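Glutaminase 1 (Escherichia coli, PDB 1U60) catalyses the hydrolysis of L-glutamine to L-glutamate and ammonium, as a glutaminase of the beta-lactamase clan. Local coordinates at residues A[18-24]-A[290-295]; A[142-146]-A[223-227]; A[270-274]-A[303-307]. One frame throughout, in Å; residues are numbered along the deposited sequence.

Overall arrangement
The fold sets an antiparallel five-stranded sheet beside helices, as in the beta-lactamase clan. Contact 1 brings the N- and C-terminal parts of the chain together, contact 2 joins two pieces of its middle, and contact 3 two C-terminal pieces. Contacts 1 and 3 share helix 290-303: contact 1 packs its start on the loop after helix 4-18, contact 3 the chain leaving its far end on the 270-274 turn. Their centres are 22 Å apart; that of contact 2 is 30 Å from contact 1 and 21 Å from contact 3. None lines the substrate site: the side chains of Val290 and Val262, predicted to bind substrate, are about 12 Å apart. Contact 3 also reaches the second subunit.

Contact 1: A[18-24]-A[290-295]; sequences FHSLNGG and VRGQKM. With EDO (1,2-ethanediol), chain E.
Arg291, Phe18 and Val290 have the largest buried areas, together nearly half of 488 Å², where loop 18-24 meets the start of a helix. Phe18 to Leu21 form a type I beta turn (Leu21 N to Phe18 O, 3.1 Å); CA atoms pair Phe18-Arg291 at 6.1 Å and Gly24-Val290 at 6.3 Å. Arg291, chi1 m then extended, runs along the turn, CG 3.5 Å from Phe18 O; its NE donates to Leu21 O at 2.7 Å and NH2 weakly at 3.3 Å, an arginine pinning an irregular loop to a helix start through a backbone carbonyl. Phe18 (m) lays its ring on Lys294 CB, a CH-pi contact 3.7 Å from the centroid; its CB meets Met295 CG at 3.7 Å. Val290 (t) packs CG1 on Leu21 CD2 at 4.1 Å; a CB on Gly24 would clash with its CG2. Lys294 NZ hydrogen-bonds O2 of an ethanediol, probably from the crystallisation liquor, at 3.2 Å. Helix 4-18 thus meets helix 290-303, where Arg291 NH1 also bonds Gly38 O and Ser280 OG, just past strand 274-279.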
ATOM      1  N   PHE A  18     -22.103 -14.879   4.314  1.00 19.80           N
ATOM      2  CA  PHE A  18     -21.203 -14.651   5.451  1.00 20.43           C
ATOM      3  C   PHE A  18     -21.815 -14.165   6.760  1.00 21.68           C
ATOM      4  O   PHE A  18     -21.091 -14.121   7.744  1.00 21.98           O
ATOM      5  CB  PHE A  18     -20.054 -13.672   5.051  1.00 20.09           C
ATOM      6  CG  PHE A  18     -19.146 -14.220   4.016  1.00 19.19           C
ATOM      7  CD1 PHE A  18     -18.258 -15.224   4.342  1.00 20.88           C
ATOM      8  CD2 PHE A  18     -19.190 -13.771   2.711  1.00 21.30           C
ATOM      9  CE1 PHE A  18     -17.418 -15.768   3.399  1.00 22.61           C
ATOM     10  CE2 PHE A  18     -18.336 -14.325   1.736  1.00 20.49           C
ATOM     11  CZ  PHE A  18     -17.456 -15.319   2.089  1.00 23.10           C
ATOM     12  N   HIS A  19     -23.101 -13.800   6.808  1.00 23.44           N
ATOM     13  CA  HIS A  19     -23.608 -13.008   7.958  1.00 24.89           C
ATOM     14  C   HIS A  19     -23.516 -13.775   9.290  1.00 25.59           C
ATOM     15  O   HIS A  19     -23.461 -13.151  10.361  1.00 24.89           O
ATOM     16  CB  HIS A  19     -25.056 -12.474   7.781  1.00 25.28           C
ATOM     17  CG  HIS A  19     -26.114 -13.523   7.876  1.00 28.57           C
ATOM     18  ND1 HIS A  19     -26.343 -14.259   9.018  1.00 35.17           N
ATOM     19  CD2 HIS A  19     -27.012 -13.962   6.969  1.00 32.46           C
ATOM     20  CE1 HIS A  19     -27.309 -15.128   8.802  1.00 34.69           C
ATOM     21  NE2 HIS A  19     -27.744 -14.959   7.569  1.00 35.61           N
ATOM     22  N   SER A  20     -23.561 -15.106   9.200  1.00 25.80           N
ATOM     23  CA  SER A  20     -23.592 -15.972  10.391  1.00 26.86           C
ATOM     24  C   SER A  20     -22.284 -16.751  10.580  1.00 26.20           C
ATOM     25  O   SER A  20     -22.219 -17.712  11.352  1.00 27.05           O
ATOM     26  CB  SER A  20     -24.731 -16.962  10.269  1.00 27.34           C
ATOM     27  OG  SER A  20     -24.439 -17.886   9.235  1.00 30.57           O
ATOM     28  N   LEU A  21     -21.249 -16.339   9.860  1.00 24.90           N
ATOM     29  CA  LEU A  21     -19.960 -16.996   9.899  1.00 24.34           C
ATOM     30  C   LEU A  21     -19.360 -16.870  11.300  1.00 24.09           C
ATOM     31  O   LEU A  21     -19.261 -15.779  11.815  1.00 23.58           O
ATOM     32  CB  LEU A  21     -19.044 -16.326   8.877  1.00 24.78           C
ATOM     33  CG  LEU A  21     -17.722 -16.986   8.546  1.00 24.64           C
ATOM     34  CD1 LEU A  21     -17.982 -18.154   7.571  1.00 25.14           C
ATOM     35  CD2 LEU A  21     -16.742 -15.926   7.981  1.00 24.76           C
ATOM     36  N   ASN A  22     -18.992 -17.985  11.924  1.00 23.60           N
ATOM     37  CA  ASN A  22     -18.418 -17.964  13.269  1.00 24.43           C
ATOM     38  C   ASN A  22     -16.957 -17.557  13.210  1.00 23.69           C
ATOM     39  O   ASN A  22     -16.317 -17.638  12.155  1.00 23.56           O
ATOM     40  CB  ASN A  22     -18.541 -19.354  13.981  1.00 25.23           C
ATOM     41  CG  ASN A  22     -19.897 -19.584  14.619  1.00 29.73           C
ATOM     42  OD1 ASN A  22     -20.309 -20.729  14.819  1.00 36.63           O
ATOM     43  ND2 ASN A  22     -20.593 -18.504  14.966  1.00 33.78           N
ATOM     44  N   GLY A  23     -16.430 -17.108  14.342  1.00 22.54           N
ATOM     45  CA  GLY A  23     -15.006 -16.874  14.482  1.00 21.72           C
ATOM     46  C   GLY A  23     -14.775 -15.454  15.001  1.00 19.90           C
ATOM     47  O   GLY A  23     -15.582 -14.525  14.735  1.00 20.91           O
ATOM     48  N   GLY A  24     -13.684 -15.287  15.739  1.00 17.50           N
ATOM     49  CA  GLY A  24     -13.362 -13.999  16.340  1.00 17.76           C
ATOM     50  C   GLY A  24     -14.095 -13.717  17.644  1.00 16.36           C
ATOM     51  O   GLY A  24     -14.864 -14.534  18.123  1.00 16.63           O
ATOM     52  N   VAL A 290     -14.286 -10.157  11.517  1.00 10.43           N
ATOM     53  CA  VAL A 290     -14.236 -11.374  10.704  1.00 10.02           C
ATOM     54  C   VAL A 290     -15.235 -11.352   9.559  1.00  9.94           C
ATOM     55  O   VAL A 290     -14.856 -11.517   8.380  1.00 11.53           O
ATOM     56  CB  VAL A 290     -14.400 -12.694  11.580  1.00 11.24           C
ATOM     57  CG1 VAL A 290     -14.452 -13.965  10.697  1.00 13.72           C
ATOM     58  CG2 VAL A 290     -13.316 -12.745  12.597  1.00 12.84           C
ATOM     59  N   ARG A 291     -16.508 -11.150   9.874  1.00 10.17           N
ATOM     60  CA  ARG A 291     -17.549 -11.142   8.874  1.00 10.53           C
ATOM     61  C   ARG A 291     -17.501  -9.854   8.027  1.00 10.89           C
ATOM     62  O   ARG A 291     -17.800  -9.888   6.846  1.00 10.49           O
ATOM     63  CB  ARG A 291     -18.940 -11.255   9.506  1.00 11.18           C
ATOM     64  CG  ARG A 291     -19.248 -12.548  10.250  1.00 13.73           C
ATOM     65  CD  ARG A 291     -20.537 -12.397  11.082  1.00 16.57           C
ATOM     66  NE  ARG A 291     -20.641 -13.480  12.057  1.00 21.50           N
ATOM     67  CZ  ARG A 291     -21.089 -13.324  13.270  1.00 13.68           C
ATOM     68  NH1 ARG A 291     -21.504 -12.132  13.694  1.00 21.16           N
ATOM     69  NH2 ARG A 291     -21.145 -14.380  14.067  1.00 22.77           N
ATOM     70  N   GLY A 292     -17.176  -8.732   8.668  1.00 10.77           N
ATOM     71  CA  GLY A 292     -17.160  -7.436   8.004  1.00 10.22           C
ATOM     72  C   GLY A 292     -16.189  -7.532   6.809  1.00  9.66           C
ATOM     73  O   GLY A 292     -16.478  -7.040   5.719  1.00 10.44           O
ATOM     74  N   GLN A 293     -15.010  -8.111   7.042  1.00  9.15           N
ATOM     75  CA  GLN A 293     -13.990  -8.218   6.007  1.00 10.75           C
ATOM     76  C   GLN A 293     -14.496  -9.034   4.849  1.00 10.45           C
ATOM     77  O   GLN A 293     -14.356  -8.663   3.691  1.00 11.36           O
ATOM     78  CB  GLN A 293     -12.718  -8.891   6.534  1.00 10.01           C
ATOM     79  CG  GLN A 293     -11.831  -7.948   7.271  1.00 12.25           C
ATOM     80  CD  GLN A 293     -10.666  -8.637   7.969  1.00 11.47           C
ATOM     81  OE1 GLN A 293      -9.493  -8.486   7.530  1.00 14.52           O
ATOM     82  NE2 GLN A 293     -10.959  -9.371   9.072  1.00  9.60           N
ATOM     83  N   LYS A 294     -15.095 -10.180   5.182  1.00 10.85           N
ATOM     84  CA  LYS A 294     -15.555 -11.123   4.168  1.00 11.15           C
ATOM     85  C   LYS A 294     -16.715 -10.533   3.367  1.00 10.46           C
ATOM     86  O   LYS A 294     -16.767 -10.695   2.172  1.00 11.28           O
ATOM     87  CB  LYS A 294     -15.916 -12.499   4.810  1.00 11.82           C
ATOM     88  CG  LYS A 294     -14.676 -13.269   5.246  1.00 15.52           C
ATOM     89  CD  LYS A 294     -13.808 -13.869   4.082  1.00 20.15           C
ATOM     90  CE  LYS A 294     -12.328 -14.137   4.551  1.00 24.85           C
ATOM     91  NZ  LYS A 294     -11.995 -15.584   4.743  1.00 31.54           N
ATOM     92  N   MET A 295     -17.623  -9.817   4.016  1.00  8.87           N
ATOM     93  CA  MET A 295     -18.769  -9.275   3.314  1.00  8.75           C
ATOM     94  C   MET A 295     -18.326  -8.140   2.344  1.00  9.79           C
ATOM     95  O   MET A 295     -18.809  -8.059   1.231  1.00 10.51           O
ATOM     96  CB  MET A 295     -19.847  -8.787   4.301  1.00 10.16           C
ATOM     97  CG  MET A 295     -20.602  -9.981   4.913  1.00  9.29           C
ATOM     98  SD  MET A 295     -22.000  -9.393   5.947  1.00 11.22           S
ATOM     99  CE  MET A 295     -21.255  -8.834   7.266  1.00 11.93           C
TER
HETATM  100  C1  EDO E1203      -9.418 -15.742   7.823  1.00 41.35           C
HETATM  101  O1  EDO E1203      -8.848 -16.250   9.022  1.00 41.73           O
HETATM  102  C2  EDO E1203      -8.333 -15.415   6.815  1.00 41.59           C
HETATM  103  O2  EDO E1203      -8.995 -15.087   5.615  1.00 38.61           O

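Contact 2: A[142-146]-A[223-227]; sequences IQQQL and KRVLQ
One face of the helical segment 142-146 rests on the chain leaving strand 223-224, with Gln145 and Val225 in register, their CA atoms 6.5 Å apart. Ile142, all-trans, extends CG1 to 4.2 Å from Val225 CG1 and CD1 to 3.9 Å from Leu226 CD2; its O accepts the helical bond from Leu146 N at 2.8 Å. The CA-CB bond of Gln145 (chi1 m, chi2 t) points toward 223-227: its CB is 3.7 Å from Val225 CG1, its O 3.7 Å from Val225 CG2. Leu146 (mt) closes the row, CD2 lying 3.8 Å from Val225 CG1 and 4.0 Å from Leu226 CD1. Val225, chi1 t, therefore faces all three, while Leu226 (mt) points sideways but its methyls reach Ile142 and Leu146. Arg224 is out of reach of the helix; its NH1 bonds Leu226 O at 2.9 Å and also Gly215 O. Helices 68-80 and 202-213 add Leu75, Cys71, Leu208 and Leu212. This is aliphatic helix-to-loop packing: the chain following a two-stranded antiparallel hairpin (217-218 with 223-224) packs against helix 132-147 in the helical part of the glutaminase fold.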
ATOM      1  N   ILE A 142     -16.831  17.371  10.804  1.00  9.41           N
ATOM      2  CA  ILE A 142     -16.399  16.656   9.601  1.00  9.19           C
ATOM      3  C   ILE A 142     -16.896  15.223   9.542  1.00  8.02           C
ATOM      4  O   ILE A 142     -17.273  14.737   8.447  1.00  9.69           O
ATOM      5  CB  ILE A 142     -14.900  16.773   9.325  1.00 10.16           C
ATOM      6  CG1 ILE A 142     -14.697  16.594   7.823  1.00 11.68           C
ATOM      7  CG2 ILE A 142     -14.062  15.789  10.143  1.00 10.40           C
ATOM      8  CD1 ILE A 142     -13.250  16.777   7.395  1.00 14.55           C
ATOM      9  N   GLN A 143     -16.952  14.530  10.692  1.00  7.99           N
ATOM     10  CA  GLN A 143     -17.563  13.184  10.717  1.00  7.33           C
ATOM     11  C   GLN A 143     -19.024  13.242  10.220  1.00  6.90           C
ATOM     12  O   GLN A 143     -19.438  12.458   9.410  1.00  6.76           O
ATOM     13  CB  GLN A 143     -17.527  12.546  12.119  1.00  7.79           C
ATOM     14  CG  GLN A 143     -16.206  12.234  12.712  1.00  7.12           C
ATOM     15  CD  GLN A 143     -16.325  11.439  13.998  1.00  8.53           C
ATOM     16  OE1 GLN A 143     -17.425  11.009  14.395  1.00  8.68           O
ATOM     17  NE2 GLN A 143     -15.203  11.274  14.686  1.00  8.78           N
ATOM     18  N   GLN A 144     -19.797  14.218  10.704  1.00  7.01           N
ATOM     19  CA  GLN A 144     -21.164  14.377  10.260  1.00  8.50           C
ATOM     20  C   GLN A 144     -21.268  14.746   8.777  1.00  8.35           C
ATOM     21  O   GLN A 144     -22.134  14.221   8.048  1.00  8.55           O
ATOM     22  CB  GLN A 144     -21.895  15.410  11.138  1.00  8.61           C
ATOM     23  CG  GLN A 144     -22.023  14.987  12.619  1.00 11.18           C
ATOM     24  CD  GLN A 144     -22.482  16.114  13.543  1.00 12.31           C
ATOM     25  OE1 GLN A 144     -22.344  17.315  13.218  1.00 15.39           O
ATOM     26  NE2 GLN A 144     -22.958  15.733  14.748  1.00 12.17           N
ATOM     27  N   GLN A 145     -20.358  15.591   8.295  1.00  8.51           N
ATOM     28  CA  GLN A 145     -20.340  15.955   6.895  1.00  9.28           C
ATOM     29  C   GLN A 145     -20.014  14.781   5.987  1.00  8.72           C
ATOM     30  O   GLN A 145     -20.586  14.661   4.925  1.00  8.05           O
ATOM     31  CB  GLN A 145     -19.319  17.047   6.645  1.00 10.66           C
ATOM     32  CG  GLN A 145     -19.684  18.386   7.178  1.00 13.08           C
ATOM     33  CD  GLN A 145     -18.566  19.418   6.887  1.00 20.75           C
ATOM     34  OE1 GLN A 145     -17.427  19.291   7.398  1.00 25.14           O
ATOM     35  NE2 GLN A 145     -18.896  20.439   6.108  1.00 23.02           N
ATOM     36  N   LEU A 146     -19.085  13.949   6.422  1.00  8.70           N
ATOM     37  CA  LEU A 146     -18.627  12.803   5.595  1.00  8.66           C
ATOM     38  C   LEU A 146     -19.569  11.606   5.633  1.00  9.55           C
ATOM     39  O   LEU A 146     -19.743  10.976   4.625  1.00  8.52           O
ATOM     40  CB  LEU A 146     -17.265  12.360   6.076  1.00  8.45           C
ATOM     41  CG  LEU A 146     -16.144  13.344   5.822  1.00  8.26           C
ATOM     42  CD1 LEU A 146     -14.967  12.909   6.655  1.00 10.48           C
ATOM     43  CD2 LEU A 146     -15.768  13.377   4.389  1.00 10.71           C
ATOM     44  N   LYS A 223     -23.091  17.784  -1.270  1.00 11.23           N
ATOM     45  CA  LYS A 223     -22.254  18.836  -0.687  1.00 12.42           C
ATOM     46  C   LYS A 223     -20.787  18.460  -0.813  1.00 11.48           C
ATOM     47  O   LYS A 223     -20.402  17.339  -0.431  1.00  9.05           O
ATOM     48  CB  LYS A 223     -22.562  19.022   0.782  1.00 14.73           C
ATOM     49  CG  LYS A 223     -21.879  20.253   1.430  1.00 19.49           C
ATOM     50  CD  LYS A 223     -22.689  20.767   2.637  1.00 27.47           C
ATOM     51  CE  LYS A 223     -22.210  22.147   3.038  1.00 28.87           C
ATOM     52  NZ  LYS A 223     -22.104  22.323   4.523  1.00 31.40           N
ATOM     53  N   ARG A 224     -19.973  19.394  -1.310  1.00 10.02           N
ATOM     54  CA  ARG A 224     -18.534  19.181  -1.338  1.00  9.74           C
ATOM     55  C   ARG A 224     -17.972  19.405   0.041  1.00  9.51           C
ATOM     56  O   ARG A 224     -18.083  20.499   0.576  1.00 12.41           O
ATOM     57  CB  ARG A 224     -17.787  20.081  -2.334  1.00  8.97           C
ATOM     58  CG  ARG A 224     -16.275  19.813  -2.236  1.00  8.93           C
ATOM     59  CD  ARG A 224     -15.415  20.374  -3.333  1.00 10.97           C
ATOM     60  NE  ARG A 224     -15.762  19.825  -4.611  1.00 10.78           N
ATOM     61  CZ  ARG A 224     -15.355  18.654  -5.042  1.00  9.54           C
ATOM     62  NH1 ARG A 224     -14.602  17.857  -4.272  1.00 10.27           N
ATOM     63  NH2 ARG A 224     -15.731  18.212  -6.216  1.00 14.38           N
ATOM     64  N   VAL A 225     -17.410  18.358   0.640  1.00  8.08           N
ATOM     65  CA  VAL A 225     -16.825  18.391   1.976  1.00  9.57           C
ATOM     66  C   VAL A 225     -15.310  18.508   1.881  1.00  9.76           C
ATOM     67  O   VAL A 225     -14.715  19.171   2.679  1.00 11.41           O
ATOM     68  CB  VAL A 225     -17.165  17.090   2.746  1.00  9.15           C
ATOM     69  CG1 VAL A 225     -16.582  17.053   4.137  1.00  9.19           C
ATOM     70  CG2 VAL A 225     -18.608  16.883   2.789  1.00 12.65           C
ATOM     71  N   LEU A 226     -14.685  17.783   0.948  1.00  8.60           N
ATOM     72  CA  LEU A 226     -13.244  17.807   0.775  1.00  8.56           C
ATOM     73  C   LEU A 226     -12.830  18.283  -0.625  1.00  9.30           C
ATOM     74  O   LEU A 226     -13.563  18.069  -1.570  1.00 10.01           O
ATOM     75  CB  LEU A 226     -12.689  16.396   0.972  1.00  9.31           C
ATOM     76  CG  LEU A 226     -13.162  15.649   2.218  1.00  7.87           C
ATOM     77  CD1 LEU A 226     -12.581  14.209   2.194  1.00 10.32           C
ATOM     78  CD2 LEU A 226     -12.759  16.379   3.524  1.00 12.75           C
ATOM     79  N   GLN A 227     -11.618  18.809  -0.760  1.00 10.54           N
ATOM     80  CA  GLN A 227     -11.086  19.097  -2.063  1.00 10.35           C
ATOM     81  C   GLN A 227     -10.760  17.794  -2.742  1.00 10.92           C
ATOM     82  O   GLN A 227     -10.152  16.932  -2.119  1.00 10.04           O
ATOM     83  CB  GLN A 227      -9.820  19.928  -1.973  1.00 11.76           C
ATOM     84  CG  GLN A 227     -10.054  21.291  -1.374  1.00 16.11           C
ATOM     85  CD  GLN A 227      -8.746  21.943  -0.963  1.00 21.86           C
ATOM     86  OE1 GLN A 227      -8.433  22.050   0.243  1.00 28.30           O
ATOM     87  NE2 GLN A 227      -7.960  22.317  -1.952  1.00 22.46           N
TER

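Contact 3: A[270-274]-A[303-307]; sequences VPGVM and LGYNV
A classic beta bulge, in which Val273 and Met274 both face Val270, shapes the tight connection between strands 265-270 and 274-279 of the five-stranded sheet. It is held by Val270 N to Met274 O at 2.9 Å, and by Val270 O accepting from Val273 N at 2.9 Å and Met274 N at 3.2 Å; Gly272 turns the corner with positive phi. Across from it, helix 290-303 ends in a Schellman motif at Gly304, also of positive phi, and the chain runs on extended through Tyr305 and Asn306. Val270 and Tyr305 are in register, their CA atoms 6.8 Å apart. The Tyr305 ring (chi1 m) lies against one patch made by Val270 (t), Val273 (t) and Met274, all on the same side of its plane. Val270 CG1 sits over that face, a CH-pi contact 3.9 Å from the centroid, and Met274 SD makes an oblique Met-aromatic contact at 5.1 Å from it. Met274 CE touches both Leu303 CD1 at 4.0 Å and Tyr305 CE2 at 3.9 Å. At the other end, Pro271 CD meets Val307 CG1 at 3.9 Å, and both residues also pack on Val307 of the second subunit. At the tip of the side chain, Tyr305 OH comes to 3.4 Å from Val273 CG1.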
ATOM      1  N   VAL A 270     -14.135   2.384  -3.622  1.00  8.67           N
ATOM      2  CA  VAL A 270     -13.899   2.174  -5.045  1.00  9.20           C
ATOM      3  C   VAL A 270     -13.801   3.572  -5.685  1.00  9.68           C
ATOM      4  O   VAL A 270     -14.828   4.248  -5.863  1.00 10.30           O
ATOM      5  CB  VAL A 270     -15.012   1.314  -5.728  1.00  9.53           C
ATOM      6  CG1 VAL A 270     -14.628   0.992  -7.163  1.00 11.40           C
ATOM      7  CG2 VAL A 270     -15.225   0.009  -4.967  1.00  9.61           C
ATOM      8  N   PRO A 271     -12.589   4.052  -5.955  1.00  9.34           N
ATOM      9  CA  PRO A 271     -12.408   5.436  -6.420  1.00  9.44           C
ATOM     10  C   PRO A 271     -13.266   5.684  -7.672  1.00 10.62           C
ATOM     11  O   PRO A 271     -13.258   4.898  -8.650  1.00 10.38           O
ATOM     12  CB  PRO A 271     -10.889   5.510  -6.736  1.00 10.35           C
ATOM     13  CG  PRO A 271     -10.276   4.470  -5.936  1.00 10.65           C
ATOM     14  CD  PRO A 271     -11.302   3.346  -5.880  1.00  9.67           C
ATOM     15  N   GLY A 272     -14.017   6.769  -7.632  1.00 11.24           N
ATOM     16  CA  GLY A 272     -14.933   7.128  -8.706  1.00 12.63           C
ATOM     17  C   GLY A 272     -16.278   6.432  -8.745  1.00 12.93           C
ATOM     18  O   GLY A 272     -17.116   6.776  -9.590  1.00 14.15           O
ATOM     19  N   VAL A 273     -16.527   5.479  -7.845  1.00 12.07           N
ATOM     20  CA  VAL A 273     -17.659   4.580  -8.039  1.00 11.55           C
ATOM     21  C   VAL A 273     -18.559   4.443  -6.819  1.00 10.92           C
ATOM     22  O   VAL A 273     -19.751   4.724  -6.894  1.00 12.12           O
ATOM     23  CB  VAL A 273     -17.197   3.200  -8.520  1.00 11.99           C
ATOM     24  CG1 VAL A 273     -18.421   2.252  -8.753  1.00 13.24           C
ATOM     25  CG2 VAL A 273     -16.370   3.328  -9.808  1.00 14.43           C
ATOM     26  N   MET A 274     -18.013   4.020  -5.690  1.00 10.01           N
ATOM     27  CA  MET A 274     -18.841   3.706  -4.525  1.00  9.65           C
ATOM     28  C   MET A 274     -18.052   3.522  -3.242  1.00  9.74           C
ATOM     29  O   MET A 274     -16.845   3.304  -3.249  1.00  8.79           O
ATOM     30  CB  MET A 274     -19.661   2.422  -4.776  1.00  9.36           C
ATOM     31  CG  MET A 274     -18.802   1.167  -4.915  1.00  7.69           C
ATOM     32  SD  MET A 274     -19.748  -0.347  -4.999  1.00 12.00           S
ATOM     33  CE  MET A 274     -20.750  -0.002  -6.448  1.00 10.81           C
ATOM     34  N   LEU A 303     -18.526  -7.573  -7.913  1.00 15.49           N
ATOM     35  CA  LEU A 303     -18.712  -6.451  -8.822  1.00 14.36           C
ATOM     36  C   LEU A 303     -17.451  -6.154  -9.645  1.00 14.46           C
ATOM     37  O   LEU A 303     -17.489  -5.272 -10.519  1.00 15.79           O
ATOM     38  CB  LEU A 303     -19.181  -5.199  -8.045  1.00 15.11           C
ATOM     39  CG  LEU A 303     -20.525  -5.302  -7.335  1.00 13.45           C
ATOM     40  CD1 LEU A 303     -20.857  -3.999  -6.595  1.00 15.21           C
ATOM     41  CD2 LEU A 303     -21.642  -5.709  -8.305  1.00 16.33           C
ATOM     42  N   GLY A 304     -16.359  -6.887  -9.381  1.00 13.66           N
ATOM     43  CA  GLY A 304     -15.120  -6.799 -10.152  1.00 13.15           C
ATOM     44  C   GLY A 304     -14.266  -5.548  -9.864  1.00 12.54           C
ATOM     45  O   GLY A 304     -13.583  -5.059 -10.760  1.00 14.22           O
ATOM     46  N   TYR A 305     -14.332  -5.002  -8.642  1.00  9.88           N
ATOM     47  CA  TYR A 305     -13.545  -3.795  -8.290  1.00  9.65           C
ATOM     48  C   TYR A 305     -12.269  -4.073  -7.517  1.00  9.23           C
ATOM     49  O   TYR A 305     -12.292  -4.755  -6.480  1.00 12.00           O
ATOM     50  CB  TYR A 305     -14.379  -2.815  -7.463  1.00  9.66           C
ATOM     51  CG  TYR A 305     -15.592  -2.315  -8.200  1.00 10.80           C
ATOM     52  CD1 TYR A 305     -15.455  -1.677  -9.451  1.00 17.64           C
ATOM     53  CD2 TYR A 305     -16.869  -2.403  -7.628  1.00 14.96           C
ATOM     54  CE1 TYR A 305     -16.566  -1.181 -10.119  1.00 19.44           C
ATOM     55  CE2 TYR A 305     -17.965  -1.934  -8.317  1.00 14.07           C
ATOM     56  CZ  TYR A 305     -17.812  -1.319  -9.544  1.00 18.88           C
ATOM     57  OH  TYR A 305     -18.902  -0.822 -10.238  1.00 21.97           O
ATOM     58  N   ASN A 306     -11.159  -3.550  -8.035  1.00  8.99           N
ATOM     59  CA  ASN A 306      -9.808  -3.751  -7.508  1.00  9.18           C
ATOM     60  C   ASN A 306      -8.937  -2.739  -8.233  1.00  9.03           C
ATOM     61  O   ASN A 306      -8.904  -2.742  -9.481  1.00  9.57           O
ATOM     62  CB  ASN A 306      -9.318  -5.167  -7.818  1.00  8.86           C
ATOM     63  CG  ASN A 306      -7.941  -5.469  -7.225  1.00  7.59           C
ATOM     64  OD1 ASN A 306      -7.050  -4.650  -7.302  1.00  9.68           O
ATOM     65  ND2 ASN A 306      -7.753  -6.705  -6.726  1.00  9.52           N
ATOM     66  N   VAL A 307      -8.285  -1.844  -7.511  1.00  9.30           N
ATOM     67  CA  VAL A 307      -7.524  -0.779  -8.172  1.00  9.76           C
ATOM     68  C   VAL A 307      -6.257  -1.292  -8.903  1.00  9.55           C
ATOM     69  O   VAL A 307      -5.655  -0.543  -9.683  1.00 11.81           O
ATOM     70  CB  VAL A 307      -7.115   0.362  -7.214  1.00  9.65           C
ATOM     71  CG1 VAL A 307      -8.316   0.929  -6.441  1.00 11.17           C
ATOM     72  CG2 VAL A 307      -6.001  -0.033  -6.275  1.00  9.49           C
TER